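Local atomic coordinates of 6-phosphogluconate dehydrogenase (Pseudomonas syringae, PDB entry 5U5G), a protein that probably catalyses the NADP-dependent reduction of a phosphonate such as 2-oxopropylphosphonate, in the biosynthesis of the antibiotic fosfomycin. Residues I52-T66 and L83-S97. Sequence-based numbering, arbitrary orientation.
Sequences IVALTRAARVLFVCT and LLACLEVGDIVVDLS. With NAP (NADP nicotinamide-adenine-dinucleotide phosphate), chain E.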
ATOM      1  N   ILE A  52      13.640  27.810  25.653  1.00 26.21           N
ATOM      2  CA  ILE A  52      12.401  27.220  26.154  1.00 26.07           C
ATOM      3  C   ILE A  52      11.768  28.095  27.228  1.00 27.90           C
ATOM      4  O   ILE A  52      10.540  28.095  27.399  1.00 28.29           O
ATOM      5  CB  ILE A  52      12.695  25.789  26.656  1.00 28.31           C
ATOM      6  CG1 ILE A  52      13.179  24.915  25.497  1.00 30.56           C
ATOM      7  CG2 ILE A  52      11.489  25.154  27.325  1.00 27.36           C
ATOM      8  CD1 ILE A  52      12.345  25.033  24.262  1.00 24.27           C
ATOM      9  N   VAL A  53      12.583  28.857  27.961  1.00 28.40           N
ATOM     10  CA  VAL A  53      12.048  29.811  28.927  1.00 28.78           C
ATOM     11  C   VAL A  53      11.171  30.837  28.224  1.00 27.94           C
ATOM     12  O   VAL A  53      10.020  31.074  28.614  1.00 29.09           O
ATOM     13  CB  VAL A  53      13.192  30.493  29.699  1.00 33.01           C
ATOM     14  CG1 VAL A  53      12.658  31.665  30.522  1.00 31.64           C
ATOM     15  CG2 VAL A  53      13.907  29.486  30.581  1.00 34.06           C
ATOM     16  N   ALA A  54      11.711  31.473  27.179  1.00 27.68           N
ATOM     17  CA  ALA A  54      10.948  32.475  26.451  1.00 24.66           C
ATOM     18  C   ALA A  54       9.697  31.868  25.839  1.00 26.98           C
ATOM     19  O   ALA A  54       8.634  32.501  25.815  1.00 24.81           O
ATOM     20  CB  ALA A  54      11.816  33.115  25.363  1.00 24.58           C
ATOM     21  N   LEU A  55       9.805  30.646  25.321  1.00 24.17           N
ATOM     22  CA  LEU A  55       8.650  30.040  24.678  1.00 25.81           C
ATOM     23  C   LEU A  55       7.549  29.768  25.693  1.00 24.62           C
ATOM     24  O   LEU A  55       6.389  30.135  25.473  1.00 25.14           O
ATOM     25  CB  LEU A  55       9.069  28.761  23.956  1.00 27.79           C
ATOM     26  CG  LEU A  55       8.067  28.105  23.015  1.00 24.19           C
ATOM     27  CD1 LEU A  55       7.748  29.010  21.842  1.00 26.37           C
ATOM     28  CD2 LEU A  55       8.671  26.819  22.522  1.00 24.23           C
ATOM     29  N   THR A  56       7.897  29.149  26.826  1.00 21.46           N
ATOM     30  CA  THR A  56       6.891  28.811  27.829  1.00 25.80           C
ATOM     31  C   THR A  56       6.281  30.046  28.486  1.00 29.75           C
ATOM     32  O   THR A  56       5.155  29.971  28.993  1.00 28.92           O
ATOM     33  CB  THR A  56       7.494  27.897  28.908  1.00 31.30           C
ATOM     34  OG1 THR A  56       8.686  28.493  29.441  1.00 30.34           O
ATOM     35  CG2 THR A  56       7.824  26.503  28.337  1.00 28.25           C
ATOM     36  N   ARG A  57       6.990  31.179  28.502  1.00 29.08           N
ATOM     37  CA  ARG A  57       6.375  32.401  29.016  1.00 30.16           C
ATOM     38  C   ARG A  57       5.181  32.789  28.168  1.00 31.93           C
ATOM     39  O   ARG A  57       4.138  33.200  28.692  1.00 30.80           O
ATOM     40  CB  ARG A  57       7.393  33.546  29.046  1.00 29.49           C
ATOM     41  CG  ARG A  57       6.848  34.856  29.639  1.00 32.52           C
ATOM     42  CD  ARG A  57       7.860  36.000  29.482  1.00 33.90           C
ATOM     43  NE  ARG A  57       7.330  37.303  29.891  1.00 34.42           N
ATOM     44  CZ  ARG A  57       7.889  38.473  29.578  1.00 34.75           C
ATOM     45  NH1 ARG A  57       8.992  38.518  28.839  1.00 28.43           N
ATOM     46  NH2 ARG A  57       7.336  39.607  29.996  1.00 32.68           N
ATOM     47  N   ALA A  58       5.310  32.642  26.848  1.00 26.83           N
ATOM     48  CA  ALA A  58       4.277  33.099  25.930  1.00 29.89           C
ATOM     49  C   ALA A  58       3.158  32.084  25.743  1.00 27.59           C
ATOM     50  O   ALA A  58       2.017  32.473  25.459  1.00 29.75           O
ATOM     51  CB  ALA A  58       4.896  33.418  24.566  1.00 24.91           C
ATOM     52  N   ALA A  59       3.448  30.794  25.853  1.00 26.10           N
ATOM     53  CA  ALA A  59       2.517  29.793  25.352  1.00 28.72           C
ATOM     54  C   ALA A  59       2.240  28.742  26.413  1.00 27.13           C
ATOM     55  O   ALA A  59       3.167  28.231  27.053  1.00 28.37           O
ATOM     56  CB  ALA A  59       3.055  29.150  24.068  1.00 24.98           C
ATOM     57  N   ARG A  60       0.958  28.438  26.609  1.00 29.79           N
ATOM     58  CA  ARG A  60       0.529  27.416  27.548  1.00 29.82           C
ATOM     59  C   ARG A  60       0.298  26.068  26.874  1.00 26.13           C
ATOM     60  O   ARG A  60       0.120  25.066  27.576  1.00 24.11           O
ATOM     61  CB  ARG A  60      -0.753  27.871  28.272  1.00 30.29           C
ATOM     62  CG  ARG A  60      -0.673  29.306  28.830  1.00 32.64           C
ATOM     63  CD  ARG A  60      -0.167  29.388  30.282  1.00 29.03           C
ATOM     64  NE  ARG A  60       1.102  28.700  30.524  1.00 33.15           N
ATOM     65  CZ  ARG A  60       2.302  29.195  30.228  1.00 29.87           C
ATOM     66  NH1 ARG A  60       2.411  30.401  29.673  1.00 27.99           N
ATOM     67  NH2 ARG A  60       3.393  28.483  30.501  1.00 26.96           N
ATOM     68  N   VAL A  61       0.267  26.034  25.538  1.00 27.69           N
ATOM     69  CA  VAL A  61       0.267  24.804  24.753  1.00 26.82           C
ATOM     70  C   VAL A  61       1.444  24.869  23.791  1.00 25.65           C
ATOM     71  O   VAL A  61       1.626  25.881  23.101  1.00 23.81           O
ATOM     72  CB  VAL A  61      -1.040  24.599  23.967  1.00 27.84           C
ATOM     73  CG1 VAL A  61      -0.986  23.265  23.214  1.00 25.71           C
ATOM     74  CG2 VAL A  61      -2.246  24.636  24.891  1.00 28.21           C
ATOM     75  N   LEU A  62       2.251  23.802  23.763  1.00 25.60           N
ATOM     76  CA  LEU A  62       3.423  23.715  22.893  1.00 26.95           C
ATOM     77  C   LEU A  62       3.382  22.428  22.081  1.00 27.17           C
ATOM     78  O   LEU A  62       2.936  21.382  22.575  1.00 27.45           O
ATOM     79  CB  LEU A  62       4.746  23.731  23.677  1.00 23.30           C
ATOM     80  CG  LEU A  62       4.982  24.676  24.849  1.00 29.24           C
ATOM     81  CD1 LEU A  62       6.366  24.450  25.380  1.00 31.70           C
ATOM     82  CD2 LEU A  62       4.826  26.108  24.408  1.00 32.72           C
ATOM     83  N   PHE A  63       3.858  22.504  20.841  1.00 22.08           N
ATOM     84  CA  PHE A  63       4.114  21.326  20.025  1.00 22.93           C
ATOM     85  C   PHE A  63       5.612  21.049  19.979  1.00 23.56           C
ATOM     86  O   PHE A  63       6.433  21.973  20.006  1.00 22.16           O
ATOM     87  CB  PHE A  63       3.594  21.501  18.593  1.00 20.75           C
ATOM     88  CG  PHE A  63       2.097  21.640  18.488  1.00 23.31           C
ATOM     89  CD1 PHE A  63       1.285  20.516  18.378  1.00 22.79           C
ATOM     90  CD2 PHE A  63       1.506  22.900  18.461  1.00 23.80           C
ATOM     91  CE1 PHE A  63      -0.094  20.638  18.269  1.00 22.96           C
ATOM     92  CE2 PHE A  63       0.126  23.036  18.363  1.00 27.15           C
ATOM     93  CZ  PHE A  63      -0.677  21.897  18.265  1.00 24.84           C
ATOM     94  N   VAL A  64       5.956  19.766  19.906  1.00 18.31           N
ATOM     95  CA  VAL A  64       7.331  19.296  19.767  1.00 18.55           C
ATOM     96  C   VAL A  64       7.385  18.395  18.541  1.00 24.58           C
ATOM     97  O   VAL A  64       6.564  17.477  18.408  1.00 21.35           O
ATOM     98  CB  VAL A  64       7.808  18.527  21.018  1.00 21.40           C
ATOM     99  CG1 VAL A  64       9.237  17.989  20.823  1.00 18.96           C
ATOM    100  CG2 VAL A  64       7.721  19.398  22.254  1.00 20.62           C
ATOM    101  N   CYS A  65       8.354  18.648  17.649  1.00 18.67           N
ATOM    102  CA  CYS A  65       8.499  17.806  16.458  1.00 19.91           C
ATOM    103  C   CYS A  65       9.992  17.706  16.127  1.00 21.92           C
ATOM    104  O   CYS A  65      10.534  18.425  15.283  1.00 20.38           O
ATOM    105  CB  CYS A  65       7.701  18.339  15.272  1.00 22.74           C
ATOM    106  SG  CYS A  65       7.640  17.157  13.928  1.00 24.03           S
ATOM    107  N   THR A  66      10.671  16.798  16.818  1.00 21.81           N
ATOM    108  CA  THR A  66      12.108  16.609  16.692  1.00 21.15           C
ATOM    109  C   THR A  66      12.374  15.164  16.308  1.00 20.52           C
ATOM    110  O   THR A  66      11.466  14.335  16.283  1.00 22.73           O
ATOM    111  CB  THR A  66      12.825  16.955  18.006  1.00 23.82           C
ATOM    112  OG1 THR A  66      12.411  16.041  19.031  1.00 21.06           O
ATOM    113  CG2 THR A  66      12.489  18.399  18.450  1.00 21.34           C
ATOM    114  N   LEU A  83      12.045  21.708  29.256  1.00 28.73           N
ATOM    115  CA  LEU A  83      10.589  21.830  29.314  1.00 27.47           C
ATOM    116  C   LEU A  83      10.052  21.510  30.706  1.00 27.55           C
ATOM    117  O   LEU A  83       9.272  22.285  31.271  1.00 27.51           O
ATOM    118  CB  LEU A  83       9.938  20.925  28.262  1.00 27.47           C
ATOM    119  CG  LEU A  83       9.867  21.476  26.833  1.00 28.14           C
ATOM    120  CD1 LEU A  83       9.322  20.445  25.859  1.00 25.12           C
ATOM    121  CD2 LEU A  83       9.018  22.723  26.796  1.00 29.19           C
ATOM    122  N   LEU A  84      10.457  20.367  31.276  1.00 27.52           N
ATOM    123  CA  LEU A  84       9.911  19.966  32.573  1.00 28.71           C
ATOM    124  C   LEU A  84      10.191  21.012  33.643  1.00 30.90           C
ATOM    125  O   LEU A  84       9.388  21.188  34.563  1.00 34.52           O
ATOM    126  CB  LEU A  84      10.466  18.598  32.991  1.00 27.98           C
ATOM    127  CG  LEU A  84       9.971  17.405  32.162  1.00 30.49           C
ATOM    128  CD1 LEU A  84      10.914  16.226  32.273  1.00 31.15           C
ATOM    129  CD2 LEU A  84       8.559  16.972  32.551  1.00 27.95           C
ATOM    130  N   ALA A  85      11.302  21.739  33.522  1.00 32.47           N
ATOM    131  CA  ALA A  85      11.627  22.787  34.481  1.00 33.12           C
ATOM    132  C   ALA A  85      10.804  24.057  34.279  1.00 33.48           C
ATOM    133  O   ALA A  85      10.659  24.838  35.224  1.00 38.54           O
ATOM    134  CB  ALA A  85      13.122  23.113  34.399  1.00 32.13           C
ATOM    135  N   CYS A  86      10.254  24.282  33.085  1.00 33.28           N
ATOM    136  CA  CYS A  86       9.584  25.536  32.762  1.00 31.15           C
ATOM    137  C   CYS A  86       8.069  25.433  32.678  1.00 33.08           C
ATOM    138  O   CYS A  86       7.401  26.466  32.554  1.00 37.42           O
ATOM    139  CB  CYS A  86      10.102  26.091  31.425  1.00 33.06           C
ATOM    140  SG  CYS A  86      11.865  26.380  31.367  1.00 37.32           S
ATOM    141  N   LEU A  87       7.509  24.233  32.724  1.00 32.91           N
ATOM    142  CA  LEU A  87       6.070  24.088  32.591  1.00 33.74           C
ATOM    143  C   LEU A  87       5.349  24.616  33.822  1.00 34.52           C
ATOM    144  O   LEU A  87       5.840  24.523  34.945  1.00 36.94           O
ATOM    145  CB  LEU A  87       5.712  22.625  32.382  1.00 33.89           C
ATOM    146  CG  LEU A  87       5.432  22.114  30.976  1.00 39.59           C
ATOM    147  CD1 LEU A  87       6.418  22.649  29.930  1.00 42.10           C
ATOM    148  CD2 LEU A  87       5.553  20.641  31.126  1.00 37.41           C
ATOM    149  N   GLU A  88       4.164  25.169  33.596  1.00 36.04           N
ATOM    150  CA  GLU A  88       3.256  25.536  34.668  1.00 34.91           C
ATOM    151  C   GLU A  88       2.184  24.466  34.822  1.00 34.03           C
ATOM    152  O   GLU A  88       1.925  23.676  33.909  1.00 34.02           O
ATOM    153  CB  GLU A  88       2.604  26.892  34.396  1.00 33.56           C
ATOM    154  CG  GLU A  88       3.526  28.083  34.657  1.00 43.91           C
ATOM    155  CD  GLU A  88       3.014  29.355  33.998  1.00 50.79           C
ATOM    156  OE1 GLU A  88       3.412  30.464  34.417  1.00 52.06           O
ATOM    157  OE2 GLU A  88       2.202  29.227  33.066  1.00 50.44           O
ATOM    158  N   VAL A  89       1.554  24.457  35.996  1.00 33.59           N
ATOM    159  CA  VAL A  89       0.387  23.612  36.198  1.00 32.99           C
ATOM    160  C   VAL A  89      -0.659  23.954  35.151  1.00 30.90           C
ATOM    161  O   VAL A  89      -0.976  25.127  34.940  1.00 32.77           O
ATOM    162  CB  VAL A  89      -0.155  23.796  37.626  1.00 33.96           C
ATOM    163  CG1 VAL A  89      -1.430  22.991  37.817  1.00 30.27           C
ATOM    164  CG2 VAL A  89       0.906  23.407  38.647  1.00 36.86           C
ATOM    165  N   GLY A  90      -1.200  22.930  34.484  1.00 27.21           N
ATOM    166  CA  GLY A  90      -2.199  23.129  33.457  1.00 30.48           C
ATOM    167  C   GLY A  90      -1.663  23.280  32.045  1.00 32.86           C
ATOM    168  O   GLY A  90      -2.466  23.357  31.100  1.00 34.42           O
ATOM    169  N   ASP A  91      -0.343  23.333  31.867  1.00 30.26           N
ATOM    170  CA  ASP A  91       0.237  23.379  30.530  1.00 25.23           C
ATOM    171  C   ASP A  91       0.058  22.038  29.820  1.00 27.32           C
ATOM    172  O   ASP A  91      -0.074  20.984  30.449  1.00 25.36           O
ATOM    173  CB  ASP A  91       1.728  23.736  30.589  1.00 25.84           C
ATOM    174  CG  ASP A  91       1.971  25.216  30.885  1.00 32.99           C
ATOM    175  OD1 ASP A  91       0.985  25.980  31.002  1.00 31.26           O
ATOM    176  OD2 ASP A  91       3.150  25.623  30.971  1.00 32.46           O
ATOM    177  N   ILE A  92       0.055  22.090  28.489  1.00 25.29           N
ATOM    178  CA  ILE A  92      -0.059  20.901  27.650  1.00 25.65           C
ATOM    179  C   ILE A  92       1.054  20.933  26.606  1.00 28.50           C
ATOM    180  O   ILE A  92       1.265  21.961  25.952  1.00 22.97           O
ATOM    181  CB  ILE A  92      -1.440  20.817  26.968  1.00 26.72           C
ATOM    182  CG1 ILE A  92      -2.555  20.783  28.017  1.00 28.55           C
ATOM    183  CG2 ILE A  92      -1.517  19.588  26.050  1.00 23.66           C
ATOM    184  CD1 ILE A  92      -3.953  21.007  27.450  1.00 30.98           C
ATOM    185  N   VAL A  93       1.780  19.820  26.463  1.00 25.18           N
ATOM    186  CA  VAL A  93       2.735  19.642  25.372  1.00 25.78           C
ATOM    187  C   VAL A  93       2.229  18.527  24.462  1.00 22.36           C
ATOM    188  O   VAL A  93       1.918  17.420  24.925  1.00 23.32           O
ATOM    189  CB  VAL A  93       4.156  19.349  25.890  1.00 23.03           C
ATOM    190  CG1 VAL A  93       5.048  18.874  24.759  1.00 25.65           C
ATOM    191  CG2 VAL A  93       4.756  20.600  26.538  1.00 26.08           C
ATOM    192  N   VAL A  94       2.129  18.828  23.177  1.00 20.97           N
ATOM    193  CA  VAL A  94       1.685  17.877  22.163  1.00 25.71           C
ATOM    194  C   VAL A  94       2.932  17.449  21.396  1.00 22.55           C
ATOM    195  O   VAL A  94       3.482  18.222  20.609  1.00 20.07           O
ATOM    196  CB  VAL A  94       0.627  18.495  21.243  1.00 25.45           C
ATOM    197  CG1 VAL A  94       0.222  17.529  20.122  1.00 19.92           C
ATOM    198  CG2 VAL A  94      -0.579  18.941  22.069  1.00 23.09           C
ATOM    199  N   ASP A  95       3.410  16.229  21.645  1.00 20.36           N
ATOM    200  CA  ASP A  95       4.670  15.771  21.058  1.00 23.68           C
ATOM    201  C   ASP A  95       4.337  15.010  19.779  1.00 23.47           C
ATOM    202  O   ASP A  95       3.756  13.921  19.826  1.00 20.55           O
ATOM    203  CB  ASP A  95       5.463  14.913  22.046  1.00 20.89           C
ATOM    204  CG  ASP A  95       6.923  14.680  21.610  1.00 23.93           C
ATOM    205  OD1 ASP A  95       7.207  14.705  20.393  1.00 19.75           O
ATOM    206  OD2 ASP A  95       7.790  14.456  22.494  1.00 21.84           O
ATOM    207  N   LEU A  96       4.707  15.590  18.640  1.00 20.40           N
ATOM    208  CA  LEU A  96       4.431  15.022  17.333  1.00 22.13           C
ATOM    209  C   LEU A  96       5.550  14.131  16.829  1.00 21.54           C
ATOM    210  O   LEU A  96       5.484  13.669  15.682  1.00 24.39           O
ATOM    211  CB  LEU A  96       4.185  16.134  16.319  1.00 20.48           C
ATOM    212  CG  LEU A  96       3.176  17.203  16.722  1.00 17.93           C
ATOM    213  CD1 LEU A  96       3.446  18.451  15.907  1.00 18.92           C
ATOM    214  CD2 LEU A  96       1.756  16.696  16.492  1.00 19.48           C
ATOM    215  N   SER A  97       6.567  13.880  17.649  1.00 21.88           N
ATOM    216  CA  SER A  97       7.708  13.076  17.238  1.00 19.05           C
ATOM    217  C   SER A  97       7.367  11.593  17.299  1.00 21.07           C
ATOM    218  O   SER A  97       6.443  11.164  17.995  1.00 21.08           O
ATOM    219  CB  SER A  97       8.923  13.359  18.131  1.00 19.76           C
ATOM    220  OG  SER A  97       9.078  14.761  18.342  1.00 22.76           O
TER
HETATM  221  PA  NAP E 301      14.427  16.573  10.469  1.00 21.92           P
HETATM  222  O1A NAP E 301      15.692  15.798  10.477  1.00 21.47           O
HETATM  223  O2A NAP E 301      13.946  17.260   9.214  1.00 22.98           O
HETATM  224  O5B NAP E 301      14.452  17.700  11.688  1.00 26.10           O
HETATM  225  C5B NAP E 301      14.827  17.033  12.869  1.00 21.06           C
HETATM  226  C4B NAP E 301      14.528  18.001  14.033  1.00 23.90           C
HETATM  227  O4B NAP E 301      15.001  17.481  15.275  1.00 21.02           O
HETATM  228  C3B NAP E 301      15.217  19.385  13.753  1.00 22.98           C
HETATM  229  O3B NAP E 301      14.428  20.401  14.290  1.00 25.37           O
HETATM  230  C2B NAP E 301      16.487  19.247  14.617  1.00 23.98           C
HETATM  231  O2B NAP E 301      16.993  20.401  15.080  1.00 19.87           O
HETATM  232  C1B NAP E 301      15.848  18.468  15.835  1.00 21.23           C
HETATM  233  N9A NAP E 301      16.914  17.845  16.595  1.00 21.84           N
HETATM  234  C8A NAP E 301      17.603  16.640  16.343  1.00 23.29           C
HETATM  235  N7A NAP E 301      18.575  16.384  17.260  1.00 22.40           N
HETATM  236  C5A NAP E 301      18.507  17.483  18.128  1.00 21.52           C
HETATM  237  C6A NAP E 301      19.242  17.829  19.276  1.00 24.38           C
HETATM  238  N6A NAP E 301      20.241  17.013  19.746  1.00 24.03           N
HETATM  239  N1A NAP E 301      18.991  18.976  19.957  1.00 25.97           N
HETATM  240  C2A NAP E 301      17.986  19.758  19.454  1.00 21.60           C
HETATM  241  N3A NAP E 301      17.200  19.563  18.386  1.00 22.32           N
HETATM  242  C4A NAP E 301      17.483  18.399  17.726  1.00 22.05           C
HETATM  243  O3  NAP E 301      13.408  15.363  10.910  1.00 24.01           O
HETATM  244  PN  NAP E 301      11.909  15.516  10.369  1.00 20.74           P
HETATM  245  O1N NAP E 301      11.322  16.847  10.630  1.00 23.16           O
HETATM  246  O2N NAP E 301      11.643  14.721   9.110  1.00 18.50           O
HETATM  247  O5D NAP E 301      11.053  14.498  11.499  1.00 23.44           O
HETATM  248  C5D NAP E 301      10.846  15.118  12.689  1.00 21.02           C
HETATM  249  C4D NAP E 301       9.926  14.216  13.491  1.00 23.07           C
HETATM  250  O4D NAP E 301       8.686  14.007  12.766  1.00 24.57           O
HETATM  251  C3D NAP E 301      10.602  12.790  13.651  1.00 21.37           C
HETATM  252  O3D NAP E 301      10.289  12.290  14.921  1.00 22.13           O
HETATM  253  C2D NAP E 301       9.938  11.972  12.566  1.00 21.09           C
HETATM  254  O2D NAP E 301       9.837  10.607  12.878  1.00 24.18           O
HETATM  255  C1D NAP E 301       8.510  12.608  12.585  1.00 23.85           C
HETATM  256  N1N NAP E 301       7.826  12.415  11.321  1.00 24.78           N
HETATM  257  C2N NAP E 301       8.386  12.852  10.091  1.00 24.72           C
HETATM  258  C3N NAP E 301       7.645  12.711   8.937  1.00 25.22           C
HETATM  259  C7N NAP E 301       8.176  13.180   7.654  1.00 25.77           C
HETATM  260  O7N NAP E 301       7.532  13.114   6.605  1.00 26.45           O
HETATM  261  N7N NAP E 301       9.425  13.772   7.603  1.00 25.78           N
HETATM  262  C4N NAP E 301       6.252  12.140   8.948  1.00 24.89           C
HETATM  263  C5N NAP E 301       5.791  11.707  10.268  1.00 21.95           C
HETATM  264  C6N NAP E 301       6.550  11.831  11.356  1.00 22.90           C
HETATM  265  P2B NAP E 301      18.144  21.269  13.924  1.00 21.74           P
HETATM  266  O1X NAP E 301      17.130  21.807  12.963  1.00 20.99           O
HETATM  267  O2X NAP E 301      18.828  22.281  14.848  1.00 20.24           O
HETATM  268  O3X NAP E 301      18.971  20.090  13.470  1.00 22.37           O
HETATM  269  O   HOH W   1       4.138  25.957  28.256  1.00 32.13           O
HETATM  270  O   HOH W   2      -2.787  24.502  28.476  1.00 41.45           O
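Strands 61-64 and 92-95 run side by side and parallel, pairing Val61 with Ile92 through to Val64 with Asp95. Their backbone bonds zigzag: Ile92 N to Arg60 O, Leu62 N to Ile92 O, Val94 N to Leu62 O (2.7 Å), Val64 N to Val94 O and Leu96 N to Val64 O.

Where the strands begin, Arg60 and Asp91 form a salt bridge. The arginine chain is bent at chi2 and chi3 and presents its guanidinium side-on. Arg60 NE bonds Asp91 OD1 at 2.8 Å, and Arg60 NH2 bonds Asp91 OD2, both on the syn sides of the carboxylate. The two planes are turned 36° apart. NH1 and NH2 also converge on Thr56 O, in the guanidinium plane, so the group's rotation is fixed. The Glu88 carboxylate lies over one face of the Arg60 guanidinium, toward its rim, and seems to add a second charge, though its exact place is uncertain. Glu88 N reaches Asp91 OD2 from the opposite face of the carboxylate to Arg60 NH2.

At the other end, Ser97 OG accepts from Thr66 N at 3.0 Å. Asp95 OD1 takes both Ser97 OG and Ser97 N, the latter closing an Asx turn, while Asp95 OD2 is hydrogen-bonded to Tyr76 OH and Tyr118 OH. Ser97 lies beside the cofactor, whose O3D donates to Thr66 O at 2.7 Å.

Apolar contacts cover both faces of the strands. Leu83 CD2 meets Leu62 CD1 tightly at 3.5 Å and also touches Ile52 CG2, while Val64 CG2 lies against Val93 CG1. On the other face, the Phe63 ring lies alongside Val94, Phe63 CD1 3.6 Å from Val94 CB.

In this Rossmann-type sheet, strand 5-8 flanks 61-64 and strand 117-124 flanks 92-95. Helix 143-156 covers Val61, Ile92 and Val94; across the sheet, Val64 and Leu83 meet Tyr76 of helix 69-77, and Val93 packs on Phe111 of helix 101-113.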